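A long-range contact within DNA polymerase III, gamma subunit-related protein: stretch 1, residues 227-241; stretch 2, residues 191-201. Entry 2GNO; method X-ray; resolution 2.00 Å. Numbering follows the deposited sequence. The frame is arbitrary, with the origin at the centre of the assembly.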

# COMPACT_ATOMS: atom_id res chain seq x y z
N ALA A 227 -22.65 13.96 17.27
CA ALA A 227 -21.69 14.53 18.18
C ALA A 227 -20.36 13.88 17.79
O ALA A 227 -19.36 14.59 17.62
CB ALA A 227 -22.05 14.24 19.63
N LEU A 228 -20.36 12.55 17.62
CA LEU A 228 -19.15 11.83 17.21
C LEU A 228 -18.69 12.34 15.85
O LEU A 228 -17.53 12.60 15.65
CB LEU A 228 -19.40 10.32 17.14
CG LEU A 228 -18.21 9.41 16.79
CD1 LEU A 228 -17.05 9.60 17.77
CD2 LEU A 228 -18.65 7.99 16.76
N PHE A 229 -19.63 12.47 14.92
CA PHE A 229 -19.31 12.94 13.56
C PHE A 229 -18.66 14.31 13.57
O PHE A 229 -17.66 14.52 12.87
CB PHE A 229 -20.57 12.97 12.71
CG PHE A 229 -20.32 13.34 11.29
CD1 PHE A 229 -19.94 12.37 10.38
CD2 PHE A 229 -20.52 14.64 10.84
CE1 PHE A 229 -19.74 12.68 9.06
CE2 PHE A 229 -20.31 14.96 9.52
CZ PHE A 229 -19.92 13.98 8.64
N ASP A 230 -19.22 15.25 14.34
CA ASP A 230 -18.66 16.62 14.45
C ASP A 230 -17.24 16.59 15.03
O ASP A 230 -16.36 17.27 14.51
CB ASP A 230 -19.56 17.53 15.29
CG ASP A 230 -20.90 17.83 14.60
OD1 ASP A 230 -21.05 17.57 13.39
OD2 ASP A 230 -21.81 18.33 15.30
N GLN A 231 -17.03 15.76 16.05
CA GLN A 231 -15.70 15.61 16.65
C GLN A 231 -14.68 15.08 15.63
O GLN A 231 -13.53 15.51 15.61
CB GLN A 231 -15.76 14.67 17.86
CG GLN A 231 -14.45 14.45 18.60
CD GLN A 231 -14.58 13.49 19.78
OE1 GLN A 231 -15.55 12.74 19.90
NE2 GLN A 231 -13.58 13.50 20.64
N VAL A 232 -15.09 14.13 14.79
CA VAL A 232 -14.20 13.57 13.78
C VAL A 232 -13.92 14.56 12.65
O VAL A 232 -12.79 14.70 12.23
CB VAL A 232 -14.72 12.23 13.23
CG1 VAL A 232 -13.86 11.73 12.07
CG2 VAL A 232 -14.74 11.18 14.35
N THR A 233 -14.96 15.23 12.15
CA THR A 233 -14.81 16.16 11.05
C THR A 233 -14.13 17.47 11.44
O THR A 233 -13.63 18.17 10.56
CB THR A 233 -16.13 16.44 10.33
OG1 THR A 233 -17.08 16.98 11.24
CG2 THR A 233 -16.68 15.16 9.70
N ASN A 234 -14.14 17.81 12.74
CA ASN A 234 -13.43 19.00 13.24
C ASN A 234 -11.93 18.73 13.42
O ASN A 234 -11.13 19.67 13.43
CB ASN A 234 -14.04 19.52 14.56
CG ASN A 234 -15.42 20.18 14.39
OD1 ASN A 234 -15.86 20.47 13.27
ND2 ASN A 234 -16.09 20.43 15.51
N THR A 235 -11.54 17.46 13.57
CA THR A 235 -10.15 17.04 13.73
C THR A 235 -9.49 16.64 12.40
O THR A 235 -8.34 16.98 12.16
CB THR A 235 -10.07 15.83 14.70
OG1 THR A 235 -10.60 16.22 15.98
CG2 THR A 235 -8.65 15.33 14.88
N ILE A 236 -10.22 15.94 11.55
CA ILE A 236 -9.70 15.48 10.27
C ILE A 236 -10.37 16.23 9.11
O ILE A 236 -11.54 15.99 8.80
CB ILE A 236 -9.87 13.96 10.17
CG1 ILE A 236 -9.01 13.30 11.29
CG2 ILE A 236 -9.49 13.48 8.76
CD1 ILE A 236 -9.07 11.83 11.37
N THR A 237 -9.60 17.12 8.46
CA THR A 237 -10.09 17.98 7.37
C THR A 237 -9.20 17.94 6.12
O THR A 237 -8.08 17.41 6.16
CB THR A 237 -10.05 19.43 7.86
OG1 THR A 237 -8.69 19.74 8.20
CG2 THR A 237 -10.92 19.62 9.12
N GLY A 238 -9.68 18.52 5.02
CA GLY A 238 -8.95 18.60 3.75
C GLY A 238 -8.45 17.28 3.20
O GLY A 238 -9.22 16.30 3.15
N LYS A 239 -7.17 17.24 2.83
CA LYS A 239 -6.53 16.01 2.30
C LYS A 239 -6.64 14.81 3.25
O LYS A 239 -6.80 13.68 2.78
CB LYS A 239 -5.07 16.26 1.92
N ASP A 240 -6.56 15.06 4.55
CA ASP A 240 -6.70 14.01 5.56
C ASP A 240 -8.10 13.40 5.53
O ASP A 240 -8.24 12.18 5.67
CB ASP A 240 -6.40 14.51 6.98
CG ASP A 240 -4.94 14.84 7.21
OD1 ASP A 240 -4.11 14.66 6.30
OD2 ASP A 240 -4.63 15.25 8.34
N ALA A 241 -9.11 14.26 5.42
CA ALA A 241 -10.49 13.83 5.32
C ALA A 241 -10.69 13.02 4.04
O ALA A 241 -11.33 11.96 4.09
CB ALA A 241 -11.43 15.02 5.38
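Stretch 2 (191-201) ETEKLLKKVLS

Stretch 1 enters as a helix that began earlier in the chain, leaves it through Ile 236 and Thr 237, and starts a new helical segment at Lys 239, with Gly 238 (phi 54°) in the N-cap position. Stretch 2 begins with Glu 191 as N-cap of a helix from Thr 192, with Leu 195 N hydrogen-bonded to Glu 191 O at 2.9 Å, and finishes in a type I turn from Lys 198 to Ser 201, where Ser 201 N meets Lys 198 O at 3.0 Å. The two stretches run in the same general direction: the CA of Gln 231 is nearest that of Glu 193 (8.3 Å), Val 232 CA lies 7.5 Å from Leu 196 CA, and Asp 240 CA lies 7.6 Å from Leu 200 CA.

Side chains reach into these gaps, and the two stretches together bury 452 Å², without a hydrogen bond across the contact among the modelled atoms. At the start of stretch 2, Thr 192 puts its CG2 3.9 Å from Leu 228 CD1 and 3.6 Å from Gln 231 OE1. The extended side chain of Gln 231 (chi1 and chi2 both t) also carries its NE2 to 3.8 Å from CG of Glu 193, whose carboxylate is not modelled. Leu 196 points toward stretch 1 and has the largest covered area, 89 Å². Its CD1 packs 4.0 Å from Val 232 CA and 3.9 Å from Thr 235 CB, while its CD2 lies 4.0 Å from Val 232 CG2 and 3.9 Å from Ile 236 CD1. That same Ile 236 CD1 comes within 3.5 Å of Val 199 CG2, so one methyl touches both Leu 196 and Val 199. Farther along, Leu 200 CD1 approaches Asp 240 CG at 3.6 Å, a contact of methyl against carboxylate carbon in the first turn of the new helix.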

# COMPACT_ATOMS: atom_id res chain seq x y z
N GLU A 191 -9.32 6.63 23.90
CA GLU A 191 -10.17 7.83 23.77
C GLU A 191 -10.26 8.22 22.30
O GLU A 191 -9.27 8.06 21.58
CB GLU A 191 -9.59 9.01 24.57
CG GLU A 191 -9.41 8.76 26.08
N THR A 192 -11.41 8.75 21.87
CA THR A 192 -11.63 9.15 20.46
C THR A 192 -10.57 10.12 19.92
O THR A 192 -10.13 9.96 18.79
CB THR A 192 -13.06 9.74 20.23
OG1 THR A 192 -14.04 8.74 20.55
CG2 THR A 192 -13.27 10.15 18.76
N GLU A 193 -10.18 11.12 20.72
CA GLU A 193 -9.14 12.09 20.32
C GLU A 193 -7.84 11.37 19.97
O GLU A 193 -7.22 11.67 18.95
CB GLU A 193 -8.85 13.10 21.43
CG GLU A 193 -10.01 14.02 21.78
N LYS A 194 -7.46 10.40 20.80
CA LYS A 194 -6.24 9.61 20.61
C LYS A 194 -6.35 8.63 19.45
O LYS A 194 -5.37 8.41 18.75
CB LYS A 194 -5.88 8.85 21.90
CG LYS A 194 -5.56 9.77 23.07
CD LYS A 194 -5.16 8.99 24.31
N LEU A 195 -7.54 8.04 19.27
CA LEU A 195 -7.78 7.11 18.19
C LEU A 195 -7.62 7.79 16.83
O LEU A 195 -7.08 7.19 15.91
CB LEU A 195 -9.20 6.53 18.30
CG LEU A 195 -9.66 5.51 17.24
CD1 LEU A 195 -8.77 4.27 17.30
CD2 LEU A 195 -11.14 5.13 17.42
N LEU A 196 -8.09 9.04 16.72
CA LEU A 196 -7.98 9.79 15.46
C LEU A 196 -6.56 10.09 15.00
O LEU A 196 -6.34 10.38 13.83
CB LEU A 196 -8.81 11.07 15.52
CG LEU A 196 -10.32 10.86 15.62
CD1 LEU A 196 -11.01 12.20 15.80
CD2 LEU A 196 -10.85 10.12 14.39
N LYS A 197 -5.61 10.02 15.93
CA LYS A 197 -4.20 10.20 15.64
C LYS A 197 -3.63 8.93 14.98
O LYS A 197 -2.50 8.98 14.50
CB LYS A 197 -3.44 10.55 16.93
CG LYS A 197 -3.93 11.86 17.60
CD LYS A 197 -3.24 12.13 18.93
CE LYS A 197 -3.84 13.36 19.63
NZ LYS A 197 -3.69 14.61 18.82
N LYS A 198 -4.38 7.82 14.94
CA LYS A 198 -3.94 6.57 14.33
C LYS A 198 -4.69 6.17 13.06
O LYS A 198 -4.18 5.37 12.31
CB LYS A 198 -4.08 5.43 15.33
CG LYS A 198 -3.25 5.57 16.62
CD LYS A 198 -3.53 4.39 17.53
CE LYS A 198 -2.76 4.44 18.84
NZ LYS A 198 -1.30 4.30 18.61
N VAL A 199 -5.88 6.73 12.79
CA VAL A 199 -6.65 6.33 11.60
C VAL A 199 -5.93 6.56 10.26
O VAL A 199 -6.26 5.89 9.29
CB VAL A 199 -8.10 6.91 11.59
CG1 VAL A 199 -8.82 6.53 12.88
CG2 VAL A 199 -8.10 8.43 11.41
N LEU A 200 -4.96 7.48 10.21
CA LEU A 200 -4.21 7.74 9.00
C LEU A 200 -2.82 7.07 8.98
O LEU A 200 -2.07 7.26 8.02
CB LEU A 200 -4.07 9.25 8.76
CG LEU A 200 -5.38 10.05 8.67
CD1 LEU A 200 -5.10 11.53 8.49
CD2 LEU A 200 -6.29 9.56 7.55
N SER A 201 -2.49 6.26 9.99
CA SER A 201 -1.18 5.56 10.04
C SER A 201 -1.09 4.47 8.99
O SER A 201 -2.08 3.94 8.53
CB SER A 201 -0.97 4.91 11.40
OG SER A 201 -1.06 5.85 12.44